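Local structure of glycoside hydrolase family 81 (Clostridium thermocellum, 6FOP) at residues 478-492 with 553-565. The protein probably hydrolyses beta-1,3-glucans such as laminarin, as a family 81 glycoside hydrolase of the Clostridium thermocellum cellulosome. Numbering follows the deposited sequence.
Unlike the reference sequence in segment 478-492: Ala492 (reference Glu). With NI (nickel (II) ion), chain B.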
loop_
_atom_site.group_PDB
_atom_site.type_symbol
_atom_site.label_atom_id
_atom_site.label_comp_id
_atom_site.label_asym_id
_atom_site.label_seq_id
_atom_site.Cartn_x
_atom_site.Cartn_y
_atom_site.Cartn_z
ATOM N N TRP A 478 2.825 -2.213 -1.710
ATOM C CA TRP A 478 3.645 -3.382 -1.924
ATOM C C TRP A 478 5.061 -2.970 -2.327
ATOM O O TRP A 478 5.265 -2.068 -3.164
ATOM C CB TRP A 478 3.082 -4.249 -3.029
ATOM C CG TRP A 478 1.789 -4.958 -2.746
ATOM C CD1 TRP A 478 0.633 -4.813 -3.454
ATOM C CD2 TRP A 478 1.531 -5.987 -1.787
ATOM N NE1 TRP A 478 -0.341 -5.654 -2.984
ATOM C CE2 TRP A 478 0.182 -6.391 -1.965
ATOM C CE3 TRP A 478 2.272 -6.574 -0.757
ATOM C CZ2 TRP A 478 -0.388 -7.405 -1.228
ATOM C CZ3 TRP A 478 1.700 -7.590 -0.022
ATOM C CH2 TRP A 478 0.361 -7.975 -0.249
ATOM N N ALA A 479 6.027 -3.652 -1.725
ATOM C CA ALA A 479 7.436 -3.335 -1.922
ATOM C C ALA A 479 8.079 -3.980 -3.129
ATOM O O ALA A 479 8.909 -3.352 -3.789
ATOM C CB ALA A 479 8.222 -3.676 -0.676
ATOM N N SER A 480 7.722 -5.241 -3.429
ATOM C CA SER A 480 8.435 -5.980 -4.490
ATOM C C SER A 480 7.909 -5.574 -5.855
ATOM O O SER A 480 6.710 -5.604 -6.079
ATOM C CB SER A 480 8.244 -7.481 -4.303
ATOM O OG SER A 480 8.896 -8.217 -5.317
ATOM N N GLY A 481 8.806 -5.250 -6.787
ATOM C CA GLY A 481 8.366 -4.983 -8.153
ATOM C C GLY A 481 7.712 -6.172 -8.841
ATOM O O GLY A 481 6.787 -5.991 -9.637
ATOM N N HIS A 482 8.204 -7.371 -8.506
ATOM C CA HIS A 482 7.908 -8.590 -9.245
ATOM C C HIS A 482 7.097 -9.639 -8.494
ATOM O O HIS A 482 6.524 -10.525 -9.152
ATOM C CB HIS A 482 9.224 -9.201 -9.757
ATOM C CG HIS A 482 10.264 -9.368 -8.708
ATOM N ND1 HIS A 482 10.212 -10.345 -7.749
ATOM C CD2 HIS A 482 11.337 -8.613 -8.407
ATOM C CE1 HIS A 482 11.246 -10.230 -6.939
ATOM N NE2 HIS A 482 11.935 -9.173 -7.312
ATOM N N ALA A 483 7.060 -9.603 -7.157
ATOM C CA ALA A 483 6.308 -10.607 -6.370
ATOM C C ALA A 483 6.776 -12.037 -6.658
ATOM O O ALA A 483 6.012 -13.005 -6.587
ATOM C CB ALA A 483 4.814 -10.460 -6.567
ATOM N N GLY A 484 8.061 -12.206 -6.901
ATOM C CA GLY A 484 8.646 -13.487 -7.297
ATOM C C GLY A 484 9.014 -14.350 -6.095
ATOM O O GLY A 484 10.156 -14.818 -5.979
ATOM N N PHE A 485 8.020 -14.615 -5.254
ATOM C CA PHE A 485 8.187 -15.389 -4.019
ATOM C C PHE A 485 6.999 -16.340 -3.885
ATOM O O PHE A 485 5.895 -16.030 -4.335
ATOM C CB PHE A 485 8.186 -14.448 -2.805
ATOM C CG PHE A 485 9.249 -13.414 -2.832
ATOM C CD1 PHE A 485 10.496 -13.703 -2.324
ATOM C CD2 PHE A 485 8.987 -12.124 -3.300
ATOM C CE1 PHE A 485 11.486 -12.736 -2.332
ATOM C CE2 PHE A 485 9.969 -11.141 -3.287
ATOM C CZ PHE A 485 11.217 -11.454 -2.813
ATOM N N ALA A 486 7.223 -17.495 -3.263
ATOM C CA ALA A 486 6.131 -18.406 -2.962
ATOM C C ALA A 486 4.993 -17.724 -2.219
ATOM O O ALA A 486 3.829 -18.064 -2.436
ATOM C CB ALA A 486 6.624 -19.592 -2.150
ATOM N N ASP A 487 5.331 -16.789 -1.320
ATOM C CA ASP A 487 4.330 -16.075 -0.528
ATOM C C ASP A 487 3.818 -14.782 -1.130
ATOM O O ASP A 487 3.089 -14.024 -0.460
ATOM C CB ASP A 487 4.882 -15.843 0.876
ATOM C CG ASP A 487 5.006 -17.136 1.652
ATOM O OD1 ASP A 487 4.164 -18.048 1.457
ATOM O OD2 ASP A 487 5.946 -17.269 2.418
ATOM N N GLY A 488 4.154 -14.557 -2.392
ATOM C CA GLY A 488 3.638 -13.413 -3.122
ATOM C C GLY A 488 4.405 -12.129 -2.885
ATOM O O GLY A 488 5.633 -12.153 -2.737
ATOM N N ASN A 489 3.694 -11.014 -2.967
ATOM C CA ASN A 489 4.312 -9.710 -2.690
ATOM C C ASN A 489 4.410 -9.530 -1.180
ATOM O O ASN A 489 3.862 -10.322 -0.417
ATOM C CB ASN A 489 3.567 -8.596 -3.427
ATOM C CG ASN A 489 4.503 -7.483 -3.885
ATOM O OD1 ASN A 489 5.338 -7.006 -3.102
ATOM N ND2 ASN A 489 4.382 -7.048 -5.117
ATOM N N ASN A 490 5.129 -8.476 -0.763
ATOM C CA ASN A 490 5.332 -8.189 0.639
ATOM C C ASN A 490 5.410 -6.694 0.850
ATOM O O ASN A 490 5.753 -5.952 -0.047
ATOM C CB ASN A 490 6.606 -8.839 1.196
ATOM C CG ASN A 490 7.847 -8.159 0.704
ATOM O OD1 ASN A 490 8.289 -7.144 1.305
ATOM N ND2 ASN A 490 8.444 -8.677 -0.363
ATOM N N GLN A 491 5.122 -6.286 2.083
ATOM C CA GLN A 491 5.548 -4.972 2.558
ATOM C C GLN A 491 5.945 -5.133 4.038
ATOM O O GLN A 491 5.169 -5.676 4.833
ATOM C CB GLN A 491 4.506 -3.854 2.386
ATOM C CG GLN A 491 4.998 -2.514 2.954
ATOM C CD GLN A 491 4.146 -1.355 2.528
ATOM O OE1 GLN A 491 4.476 -0.669 1.541
ATOM N NE2 GLN A 491 3.038 -1.126 3.235
ATOM N N ALA A 492 7.132 -4.621 4.376
ATOM C CA ALA A 492 7.594 -4.559 5.782
ATOM C C ALA A 492 7.198 -3.182 6.356
ATOM O O ALA A 492 6.215 -3.080 7.083
ATOM C CB ALA A 492 9.075 -4.878 5.865
ATOM N N SER A 553 5.413 -7.550 11.567
ATOM C CA SER A 553 6.360 -6.642 10.907
ATOM C C SER A 553 6.372 -6.748 9.389
ATOM O O SER A 553 6.733 -5.774 8.727
ATOM C CB SER A 553 7.763 -6.841 11.483
ATOM O OG SER A 553 8.124 -8.197 11.504
ATOM N N MET A 554 6.014 -7.922 8.851
ATOM C CA MET A 554 5.908 -8.122 7.405
ATOM C C MET A 554 4.605 -8.792 7.036
ATOM O O MET A 554 4.233 -9.801 7.623
ATOM C CB MET A 554 7.093 -8.915 6.852
ATOM C CG MET A 554 8.388 -8.193 6.973
ATOM S SD MET A 554 9.822 -8.843 6.121
ATOM C CE MET A 554 9.209 -8.899 4.493
ATOM N N VAL A 555 3.948 -8.198 6.047
ATOM C CA VAL A 555 2.713 -8.717 5.483
ATOM C C VAL A 555 2.967 -9.142 4.046
ATOM O O VAL A 555 3.463 -8.347 3.236
ATOM C CB VAL A 555 1.596 -7.631 5.534
ATOM C CG1 VAL A 555 0.319 -8.089 4.803
ATOM C CG2 VAL A 555 1.331 -7.240 6.984
ATOM N N TRP A 556 2.651 -10.411 3.769
ATOM C CA TRP A 556 2.778 -11.004 2.454
ATOM C C TRP A 556 1.412 -11.408 1.923
ATOM O O TRP A 556 0.416 -11.446 2.653
ATOM C CB TRP A 556 3.655 -12.264 2.501
ATOM C CG TRP A 556 5.086 -12.051 2.896
ATOM C CD1 TRP A 556 5.586 -11.805 4.154
ATOM C CD2 TRP A 556 6.206 -12.146 2.035
ATOM N NE1 TRP A 556 6.945 -11.710 4.094
ATOM C CE2 TRP A 556 7.358 -11.902 2.811
ATOM C CE3 TRP A 556 6.344 -12.366 0.665
ATOM C CZ2 TRP A 556 8.633 -11.882 2.261
ATOM C CZ3 TRP A 556 7.611 -12.338 0.109
ATOM C CH2 TRP A 556 8.747 -12.109 0.910
ATOM N N GLY A 557 1.353 -11.730 0.636
ATOM C CA GLY A 557 0.156 -12.382 0.103
ATOM C C GLY A 557 -0.212 -13.681 0.804
ATOM O O GLY A 557 -1.405 -13.958 1.048
ATOM N N GLY A 558 0.812 -14.458 1.137
ATOM C CA GLY A 558 0.647 -15.834 1.639
ATOM C C GLY A 558 1.059 -16.070 3.075
ATOM O O GLY A 558 0.938 -17.199 3.527
ATOM N N LYS A 559 1.478 -15.040 3.820
ATOM C CA LYS A 559 1.777 -15.179 5.255
ATOM C C LYS A 559 1.853 -13.798 5.871
ATOM O O LYS A 559 1.904 -12.794 5.168
ATOM C CB LYS A 559 3.081 -15.928 5.496
ATOM C CG LYS A 559 4.351 -15.175 5.121
ATOM C CD LYS A 559 5.572 -15.957 5.537
ATOM C CE LYS A 559 6.858 -15.239 5.168
ATOM N NZ LYS A 559 8.040 -16.065 5.546
ATOM N N TYR A 560 1.894 -13.759 7.194
ATOM C CA TYR A 560 2.382 -12.567 7.890
ATOM C C TYR A 560 3.265 -13.052 8.994
ATOM O O TYR A 560 3.140 -14.181 9.453
ATOM C CB TYR A 560 1.270 -11.659 8.412
ATOM C CG TYR A 560 0.216 -12.304 9.263
ATOM C CD1 TYR A 560 0.401 -12.447 10.638
ATOM C CD2 TYR A 560 -0.959 -12.796 8.687
ATOM C CE1 TYR A 560 -0.578 -13.062 11.423
ATOM C CE2 TYR A 560 -1.951 -13.376 9.453
ATOM C CZ TYR A 560 -1.765 -13.535 10.813
ATOM O OH TYR A 560 -2.766 -14.128 11.572
ATOM N N CYS A 561 4.204 -12.212 9.407
ATOM C CA CYS A 561 5.189 -12.680 10.367
ATOM C C CYS A 561 5.847 -11.555 11.134
ATOM O O CYS A 561 5.676 -10.379 10.831
ATOM C CB CYS A 561 6.249 -13.505 9.660
ATOM S SG CYS A 561 7.191 -12.551 8.460
ATOM N N HIS A 562 6.573 -11.960 12.163
ATOM C CA HIS A 562 7.301 -11.086 13.084
ATOM C C HIS A 562 8.809 -11.212 12.793
ATOM O O HIS A 562 9.622 -11.458 13.688
ATOM C CB HIS A 562 6.922 -11.504 14.490
ATOM C CG HIS A 562 7.343 -10.566 15.579
ATOM N ND1 HIS A 562 8.584 -10.618 16.182
ATOM C CD2 HIS A 562 6.632 -9.650 16.266
ATOM C CE1 HIS A 562 8.632 -9.741 17.170
ATOM N NE2 HIS A 562 7.452 -9.163 17.263
ATOM N N GLU A 563 9.137 -11.026 11.524
ATOM C CA GLU A 563 10.506 -11.093 11.000
ATOM C C GLU A 563 10.806 -9.848 10.191
ATOM O O GLU A 563 9.890 -9.193 9.686
ATOM C CB GLU A 563 10.705 -12.347 10.133
ATOM C CG GLU A 563 10.468 -13.644 10.865
ATOM C CD GLU A 563 10.670 -14.873 10.006
ATOM O OE1 GLU A 563 10.150 -14.917 8.880
ATOM O OE2 GLU A 563 11.340 -15.808 10.475
ATOM N N ILE A 564 12.099 -9.565 10.022
ATOM C CA ILE A 564 12.569 -8.496 9.146
ATOM C C ILE A 564 13.710 -8.999 8.291
ATOM O O ILE A 564 14.174 -10.132 8.471
ATOM C CB ILE A 564 12.961 -7.206 9.931
ATOM C CG1 ILE A 564 14.089 -7.473 10.955
ATOM C CG2 ILE A 564 11.731 -6.610 10.589
ATOM C CD1 ILE A 564 14.627 -6.225 11.639
ATOM N N TRP A 565 14.184 -8.161 7.366
ATOM C CA TRP A 565 15.166 -8.641 6.398
ATOM C C TRP A 565 16.577 -8.829 6.890
ATOM O O TRP A 565 17.402 -9.417 6.186
ATOM C CB TRP A 565 15.174 -7.758 5.152
ATOM C CG TRP A 565 14.001 -7.863 4.233
ATOM C CD1 TRP A 565 13.183 -6.836 3.838
ATOM C CD2 TRP A 565 13.561 -9.025 3.519
ATOM N NE1 TRP A 565 12.267 -7.295 2.907
ATOM C CE2 TRP A 565 12.472 -8.636 2.714
ATOM C CE3 TRP A 565 13.971 -10.364 3.500
ATOM C CZ2 TRP A 565 11.782 -9.546 1.885
ATOM C CZ3 TRP A 565 13.309 -11.264 2.671
ATOM C CH2 TRP A 565 12.215 -10.854 1.883
HETATM NI NI NI B . 6.955 -8.092 18.970
HETATM O O HOH W 1 2.811 -19.281 3.273
HETATM O O HOH W 2 7.414 -18.883 4.056
HETATM O O HOH W 3 10.485 -5.621 1.372
#
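The Trp556 indole packs against Asn490 and Phe485. CB of Asn490 sits over one face of the Trp556 indole, 3.4 Å from the centroid of the six-membered ring, a CH-pi contact. Lys559 CE, from the same hairpin, lies over the opposite face near its rim. The edge of Trp556 points into the face of Phe485 in a T-shaped stack, planes at 81°, with Trp556 CZ3 3.5 Å from Phe485 CG. Asn490 has its CG between the backbone N and carbonyl carbon (chi1 73°), which lays the amide alongside the indole. Ala492 CB, at an engineered position, meets Met554 CG at 3.6 Å.

Backbone bonds join the segments. Gln491 N to Val555 O (2.9 Å) and Val555 N to Gln491 O (3.1 Å) form a hydrogen-bonded antiparallel pair. Gly557 N binds Asn489 O, and Gly558 N reaches Asp487 O at 2.8 Å.

Waters bridge the polar side chains. Asp487 OD2 and Lys559 NZ make a long salt bridge of 4.0 Å, supported by one water. Another joins Asn490 OD1 to Trp565 NE1.

His562 binds nickel with His574, Glu601 and Glu605. In the family 81 C-terminal domain, hairpin 553-561, with a classic beta bulge where Ser553 and Met554 face Cys561, lies between outer strands 490-491 and 80-82 of a four-stranded antiparallel sheet.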